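Local coordinates for protein induced by osmotic stress (Scheffersomyces stipitis CBS 6054, PDB 5GMO) that probably acts as an NADP(H)-dependent reductase of the dihydroflavonol-4-reductase type, with cinnamyl-alcohol dehydrogenase activity, at residues G233-V238 with S262-N267. Residues are numbered along the deposited sequence; the frame is centred on the assembly and turned at random.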
# COMPACT_ATOMS: atom_id res chain seq x y z
N GLY A 233 16.45 -1.81 -1.29
CA GLY A 233 15.57 -0.71 -1.59
C GLY A 233 15.27 0.01 -0.31
O GLY A 233 16.03 -0.10 0.66
N THR A 234 14.18 0.76 -0.29
CA THR A 234 13.83 1.51 0.90
C THR A 234 12.59 0.88 1.48
O THR A 234 11.84 0.21 0.77
CB THR A 234 13.59 2.99 0.58
OG1 THR A 234 12.55 3.11 -0.40
CG2 THR A 234 14.85 3.62 0.05
N PHE A 235 12.39 1.07 2.78
CA PHE A 235 11.25 0.47 3.45
C PHE A 235 10.40 1.59 4.05
O PHE A 235 10.84 2.72 4.19
CB PHE A 235 11.73 -0.50 4.56
CG PHE A 235 11.54 0.04 5.97
CD1 PHE A 235 12.48 0.89 6.53
CD2 PHE A 235 10.42 -0.29 6.71
CE1 PHE A 235 12.31 1.40 7.81
CE2 PHE A 235 10.23 0.22 7.96
CZ PHE A 235 11.18 1.07 8.52
N ILE A 236 9.16 1.24 4.41
CA ILE A 236 8.27 2.09 5.18
C ILE A 236 7.38 1.16 5.99
O ILE A 236 6.97 0.10 5.50
CB ILE A 236 7.40 2.99 4.26
CG1 ILE A 236 6.62 4.01 5.10
CG2 ILE A 236 6.47 2.16 3.39
CD1 ILE A 236 7.49 5.13 5.65
N ASP A 237 7.07 1.54 7.22
CA ASP A 237 6.22 0.72 8.09
C ASP A 237 4.76 0.93 7.74
O ASP A 237 4.32 2.07 7.59
CB ASP A 237 6.46 1.05 9.57
CG ASP A 237 5.67 0.14 10.51
OD1 ASP A 237 4.46 0.39 10.73
OD2 ASP A 237 6.25 -0.83 11.03
N VAL A 238 4.02 -0.17 7.65
CA VAL A 238 2.60 -0.14 7.27
C VAL A 238 1.74 0.79 8.16
O VAL A 238 0.72 1.31 7.72
CB VAL A 238 1.98 -1.57 7.27
CG1 VAL A 238 1.96 -2.13 8.67
CG2 VAL A 238 0.56 -1.56 6.69
N SER A 262 8.47 6.76 2.17
CA SER A 262 9.73 6.03 2.05
C SER A 262 10.64 6.39 3.22
O SER A 262 10.87 7.56 3.49
CB SER A 262 10.41 6.40 0.72
OG SER A 262 11.61 5.67 0.52
N ASN A 263 11.17 5.38 3.90
CA ASN A 263 12.06 5.64 5.04
C ASN A 263 13.50 5.32 4.68
O ASN A 263 14.06 5.90 3.75
CB ASN A 263 11.58 4.90 6.29
CG ASN A 263 12.18 5.46 7.59
OD1 ASN A 263 12.93 6.44 7.58
ND2 ASN A 263 11.83 4.83 8.72
N THR A 264 14.11 4.38 5.40
CA THR A 264 15.54 4.13 5.22
C THR A 264 15.85 2.95 4.28
O THR A 264 14.99 2.10 4.00
CB THR A 264 16.23 3.86 6.59
OG1 THR A 264 15.58 2.77 7.24
CG2 THR A 264 16.18 5.09 7.49
N ARG A 265 17.09 2.89 3.83
CA ARG A 265 17.52 1.84 2.90
C ARG A 265 17.92 0.53 3.62
O ARG A 265 18.38 0.55 4.77
CB ARG A 265 18.66 2.37 2.02
CG ARG A 265 18.76 1.67 0.70
CD ARG A 265 19.67 2.39 -0.28
NE ARG A 265 18.96 3.40 -1.06
CZ ARG A 265 18.22 3.13 -2.13
NH1 ARG A 265 17.62 4.11 -2.79
NH2 ARG A 265 18.08 1.87 -2.53
N PHE A 266 17.73 -0.60 2.94
CA PHE A 266 18.07 -1.91 3.49
C PHE A 266 18.44 -2.86 2.37
O PHE A 266 18.11 -2.61 1.21
CB PHE A 266 16.87 -2.52 4.22
CG PHE A 266 15.79 -2.98 3.28
CD1 PHE A 266 14.84 -2.08 2.80
CD2 PHE A 266 15.72 -4.32 2.86
CE1 PHE A 266 13.84 -2.49 1.92
CE2 PHE A 266 14.73 -4.74 1.97
CZ PHE A 266 13.78 -3.82 1.51
N ASN A 267 19.12 -3.95 2.72
CA ASN A 267 19.25 -5.11 1.83
C ASN A 267 19.03 -6.39 2.62
O ASN A 267 18.58 -6.34 3.76
CB ASN A 267 20.59 -5.12 1.08
CG ASN A 267 21.81 -5.24 2.00
OD1 ASN A 267 21.72 -5.67 3.16
ND2 ASN A 267 22.96 -4.85 1.47
O HOH W 1 8.62 3.48 8.78
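Strand 232-237, on which residues 233-238 lie, and strand 265-267 form the antiparallel half of a small three-stranded sheet, with G233 and F266 as its hydrogen-bonded pair. F266 N reaches G233 O at 2.9 Å, and the reciprocal bond from G233 N to F266 O closes the pair. T234 and R265 make the adjoining non-hydrogen-bonded pair; there the CG2 methyl of T234 lies over one face of the R265 guanidinium, offset toward the rim and 4.0 Å from R265 NH1, the arginine chain having bent at its third torsion. The phenyl of F266 turns back over its partner strand, G233 N lying above one ring face, offset toward the rim. Beyond this pairing the ladder is irregular: F235 N bonds T264 O with the donor tilted out of the carbonyl plane, while N263 N meets F235 O at 2.7 Å. The N-to-C directions of the two short strands stand 113° apart, far from straight antiparallel. T234 OG1 and S262 OG are 2.9 Å apart in a hydrogen bond that either hydroxyl could donate; OG of S262 stands anti to its backbone N (chi1 -177°), which carries it to the threonine. The F235 ring runs alongside N263 and T264, with T264 OG1 in its plane at the edge, 3.6 Å from F235 CE1, and the N263 amide plane turned 35° from the ring. A water accepts from D237 N and, weakly, from N263 ND2. I236 packs on I195, an NADP(+)-binding residue, in the parallel neighbour strand 194-196, and D237 N-caps helix 238-250. The pairing thus belongs to the small mixed sheet that accompanies the seven-stranded parallel Rossmann sheet in this extended short-chain dehydrogenase/reductase.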